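Local coordinates for protein thymine dioxygenase (Neurospora crassa, PDB 5C3Q) that probably acts as a metal- and 2-oxoglutarate-dependent dioxygenase that hydroxylates thymine, which it binds beside the metal together with 2-oxoglutarate, at residues I112-E124 / V203-E215. Sequence-based numbering, arbitrary orientation.
With EDO (1,2-ethanediol), chain I.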
# COMPACT_ATOMS: atom_id res chain seq x y z
N ILE A 112 10.89 -20.06 -16.93
CA ILE A 112 9.42 -20.10 -16.93
C ILE A 112 8.92 -21.36 -16.23
O ILE A 112 8.01 -21.28 -15.40
CB ILE A 112 8.85 -20.03 -18.37
CG1 ILE A 112 9.08 -18.64 -18.96
CG2 ILE A 112 7.36 -20.35 -18.38
CD1 ILE A 112 8.98 -18.58 -20.47
N ARG A 113 9.51 -22.51 -16.56
CA ARG A 113 9.13 -23.78 -15.94
C ARG A 113 9.37 -23.80 -14.43
O ARG A 113 8.58 -24.37 -13.68
CB ARG A 113 9.87 -24.94 -16.61
CG ARG A 113 9.32 -25.31 -17.97
CD ARG A 113 10.21 -26.30 -18.71
NE ARG A 113 9.56 -26.82 -19.91
CZ ARG A 113 10.19 -27.41 -20.93
NH1 ARG A 113 9.48 -27.85 -21.97
NH2 ARG A 113 11.50 -27.57 -20.93
N SER A 114 10.45 -23.17 -14.00
CA SER A 114 10.82 -23.15 -12.58
C SER A 114 10.22 -21.96 -11.82
O SER A 114 10.37 -21.87 -10.60
CB SER A 114 12.34 -23.14 -12.44
OG SER A 114 12.91 -22.04 -13.14
N ALA A 115 9.55 -21.05 -12.53
CA ALA A 115 8.99 -19.84 -11.91
C ALA A 115 7.86 -20.18 -10.94
O ALA A 115 7.03 -21.05 -11.22
CB ALA A 115 8.51 -18.87 -12.97
N ALA A 116 7.83 -19.48 -9.81
CA ALA A 116 6.84 -19.70 -8.77
C ALA A 116 6.03 -18.41 -8.56
O ALA A 116 6.55 -17.45 -8.00
CB ALA A 116 7.52 -20.11 -7.48
N PRO A 117 4.77 -18.39 -9.01
CA PRO A 117 3.98 -17.16 -8.85
C PRO A 117 3.58 -16.88 -7.40
O PRO A 117 3.44 -17.81 -6.60
CB PRO A 117 2.73 -17.42 -9.71
CG PRO A 117 2.63 -18.89 -9.83
CD PRO A 117 4.03 -19.43 -9.75
N ASP A 118 3.42 -15.60 -7.06
CA ASP A 118 3.03 -15.18 -5.71
C ASP A 118 1.75 -15.89 -5.28
O ASP A 118 0.80 -15.99 -6.05
CB ASP A 118 2.81 -13.66 -5.67
CG ASP A 118 4.11 -12.87 -5.82
OD1 ASP A 118 5.20 -13.48 -5.87
OD2 ASP A 118 4.03 -11.63 -5.90
N ILE A 119 1.74 -16.41 -4.05
CA ILE A 119 0.57 -17.13 -3.54
C ILE A 119 -0.36 -16.13 -2.87
O ILE A 119 -0.36 -15.97 -1.65
CB ILE A 119 0.97 -18.26 -2.57
CG1 ILE A 119 2.03 -19.17 -3.19
CG2 ILE A 119 -0.26 -19.08 -2.19
CD1 ILE A 119 2.70 -20.10 -2.20
N LYS A 120 -1.15 -15.44 -3.69
CA LYS A 120 -2.03 -14.38 -3.22
C LYS A 120 -3.19 -14.17 -4.19
O LYS A 120 -3.12 -14.59 -5.34
CB LYS A 120 -1.24 -13.07 -3.07
CG LYS A 120 -0.78 -12.44 -4.38
CD LYS A 120 -0.10 -11.10 -4.16
CE LYS A 120 0.26 -10.43 -5.48
NZ LYS A 120 0.78 -9.05 -5.27
N GLU A 121 -4.25 -13.54 -3.71
CA GLU A 121 -5.29 -13.03 -4.59
C GLU A 121 -5.69 -11.65 -4.11
O GLU A 121 -5.48 -11.30 -2.94
CB GLU A 121 -6.50 -13.98 -4.66
CG GLU A 121 -7.08 -14.38 -3.31
CD GLU A 121 -8.22 -15.38 -3.42
OE1 GLU A 121 -8.84 -15.51 -4.50
OE2 GLU A 121 -8.52 -16.03 -2.40
N SER A 122 -6.23 -10.84 -5.01
CA SER A 122 -6.58 -9.47 -4.69
C SER A 122 -7.85 -9.01 -5.38
O SER A 122 -8.25 -9.56 -6.41
CB SER A 122 -5.42 -8.53 -5.05
OG SER A 122 -5.19 -8.51 -6.44
N TYR A 123 -8.49 -8.01 -4.79
CA TYR A 123 -9.64 -7.37 -5.37
C TYR A 123 -9.50 -5.86 -5.16
O TYR A 123 -9.39 -5.40 -4.02
CB TYR A 123 -10.92 -7.89 -4.73
CG TYR A 123 -12.17 -7.26 -5.29
CD1 TYR A 123 -12.66 -7.63 -6.54
CD2 TYR A 123 -12.86 -6.29 -4.58
CE1 TYR A 123 -13.81 -7.05 -7.06
CE2 TYR A 123 -14.00 -5.71 -5.09
CZ TYR A 123 -14.47 -6.09 -6.33
OH TYR A 123 -15.61 -5.50 -6.83
N GLU A 124 -9.52 -5.11 -6.26
CA GLU A 124 -9.26 -3.68 -6.21
C GLU A 124 -10.49 -2.83 -6.54
O GLU A 124 -11.22 -3.08 -7.51
CB GLU A 124 -8.09 -3.35 -7.13
CG GLU A 124 -6.78 -3.83 -6.54
CD GLU A 124 -5.65 -3.90 -7.53
OE1 GLU A 124 -4.52 -3.46 -7.19
OE2 GLU A 124 -5.87 -4.41 -8.65
N VAL A 203 5.98 -25.90 0.68
CA VAL A 203 5.82 -25.26 -0.63
C VAL A 203 6.98 -24.31 -0.92
O VAL A 203 7.48 -24.25 -2.05
CB VAL A 203 4.49 -24.49 -0.75
CG1 VAL A 203 4.43 -23.67 -2.03
CG2 VAL A 203 3.31 -25.45 -0.69
N PHE A 204 7.41 -23.59 0.11
CA PHE A 204 8.52 -22.64 -0.01
C PHE A 204 9.89 -23.31 -0.19
O PHE A 204 10.84 -22.67 -0.62
CB PHE A 204 8.54 -21.70 1.21
CG PHE A 204 7.33 -20.80 1.29
CD1 PHE A 204 6.18 -21.21 1.94
CD2 PHE A 204 7.36 -19.54 0.70
CE1 PHE A 204 5.07 -20.38 2.00
CE2 PHE A 204 6.25 -18.71 0.76
CZ PHE A 204 5.10 -19.13 1.41
N LYS A 205 9.98 -24.60 0.15
CA LYS A 205 11.19 -25.41 -0.11
C LYS A 205 11.12 -26.10 -1.47
O LYS A 205 12.12 -26.19 -2.18
CB LYS A 205 11.40 -26.46 0.98
CG LYS A 205 11.88 -25.91 2.31
CD LYS A 205 12.61 -26.97 3.13
CE LYS A 205 11.75 -28.21 3.36
NZ LYS A 205 12.46 -29.24 4.18
N ILE A 206 9.94 -26.61 -1.82
CA ILE A 206 9.71 -27.21 -3.14
C ILE A 206 9.93 -26.17 -4.24
O ILE A 206 10.53 -26.48 -5.28
CB ILE A 206 8.28 -27.80 -3.26
CG1 ILE A 206 8.12 -29.01 -2.34
CG2 ILE A 206 7.99 -28.22 -4.70
CD1 ILE A 206 6.68 -29.45 -2.13
N ASN A 207 9.44 -24.96 -4.01
CA ASN A 207 9.63 -23.83 -4.92
C ASN A 207 10.59 -22.80 -4.31
O ASN A 207 10.14 -21.85 -3.67
CB ASN A 207 8.28 -23.15 -5.22
CG ASN A 207 7.26 -24.10 -5.83
OD1 ASN A 207 7.61 -25.02 -6.57
ND2 ASN A 207 5.99 -23.88 -5.52
N PRO A 208 11.91 -22.98 -4.50
CA PRO A 208 12.81 -21.98 -3.94
C PRO A 208 12.64 -20.62 -4.63
O PRO A 208 12.49 -20.57 -5.86
CB PRO A 208 14.21 -22.56 -4.17
CG PRO A 208 14.05 -23.62 -5.21
CD PRO A 208 12.62 -24.06 -5.22
N GLY A 209 12.65 -19.55 -3.85
CA GLY A 209 12.34 -18.21 -4.35
C GLY A 209 10.87 -17.83 -4.23
O GLY A 209 10.49 -16.69 -4.50
N GLN A 210 10.05 -18.79 -3.82
CA GLN A 210 8.61 -18.59 -3.61
C GLN A 210 8.32 -17.54 -2.54
O GLN A 210 8.87 -17.62 -1.45
CB GLN A 210 7.98 -19.92 -3.18
CG GLN A 210 6.51 -19.88 -2.82
CD GLN A 210 5.63 -19.88 -4.06
OE1 GLN A 210 5.39 -20.93 -4.65
NE2 GLN A 210 5.16 -18.70 -4.45
N VAL A 211 7.46 -16.58 -2.85
CA VAL A 211 7.01 -15.60 -1.84
C VAL A 211 5.49 -15.41 -1.87
O VAL A 211 4.80 -15.96 -2.74
CB VAL A 211 7.72 -14.24 -1.98
CG1 VAL A 211 9.21 -14.40 -1.75
CG2 VAL A 211 7.46 -13.60 -3.34
N ARG A 212 4.98 -14.65 -0.91
CA ARG A 212 3.56 -14.29 -0.88
C ARG A 212 3.32 -13.03 -1.70
O ARG A 212 2.32 -12.94 -2.42
CB ARG A 212 3.07 -14.15 0.57
CG ARG A 212 2.53 -15.45 1.14
CD ARG A 212 2.04 -15.33 2.57
NE ARG A 212 1.07 -16.38 2.90
CZ ARG A 212 0.63 -16.67 4.12
NH1 ARG A 212 1.07 -16.01 5.19
NH2 ARG A 212 -0.26 -17.64 4.28
N ALA A 213 4.22 -12.05 -1.59
CA ALA A 213 4.22 -10.87 -2.45
C ALA A 213 5.64 -10.47 -2.82
O ALA A 213 6.47 -10.23 -1.94
CB ALA A 213 3.51 -9.70 -1.77
N GLY A 214 5.93 -10.40 -4.12
CA GLY A 214 7.27 -10.07 -4.61
C GLY A 214 7.73 -8.68 -4.20
O GLY A 214 6.91 -7.78 -4.02
N GLU A 215 9.04 -8.52 -4.06
CA GLU A 215 9.62 -7.23 -3.70
C GLU A 215 9.26 -6.15 -4.72
O GLU A 215 9.24 -6.39 -5.93
CB GLU A 215 11.14 -7.33 -3.50
CG GLU A 215 11.94 -7.68 -4.75
CD GLU A 215 13.44 -7.70 -4.48
OE1 GLU A 215 13.84 -8.07 -3.36
OE2 GLU A 215 14.22 -7.34 -5.39
C1 EDO I . -3.91 -6.16 -10.34
O1 EDO I . -3.47 -5.79 -9.03
C2 EDO I . -3.04 -7.28 -10.89
O2 EDO I . -1.90 -6.76 -11.56
O HOH W 1 6.64 -15.96 -5.56
O HOH W 2 3.74 -20.51 -6.56
O HOH W 3 -0.26 -17.60 0.65
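Gln210, closing a type II turn from Asn207, reaches across to the 112-124 segment with its amide NH2, giving one proton to Pro117 O (NE2 to O 2.9 Å), which lies in the amide plane although the donor stands well above the carbonyl plane. The other proton goes to Val211 O at 3.2 Å from NE2. Asn207 ND2 donates a hydrogen bond to Gln210 OE1, in the plane of the Gln210 carbonyl, and a water joins OE1 to Pro117 O, so both ends of the amide are gripped. With CG anti to the backbone N (chi1 176°) and a bend at chi2, the chain crosses Ile119 at about a right angle. Shortening Gln210 to alanine removes the amide, which is likely to leave Pro117 O without its N-H donor, Asn207 ND2 without its acceptor and Ile119 beside a gap.

The second polar link is Asp118, whose OD2 takes the Gly214 N-H from above the carboxylate plane (OD2 to N 2.9 Å). Its OD1 shares a second water with Ala116 O and Val211 N, while Ile119 N bonds only weakly to Val211 O.

Ile119 lies against the Gln210 amide, CD1 3.5 Å from CD; its apolar neighbours are Val203 CG1, 4.0 Å from CD1, and, farther off, the Phe204 ring.

Arg212 NH2 bonds to Pro286 O and Pro197 O, while a water links NE to Ile119 O. Amide, carboxylate and waters thus satisfy backbone groups of two irregular connections, tying the lead-ins to strands 121-125 and 213-216 of the double-stranded beta-helix fold; the latter carries the metal ligand His216.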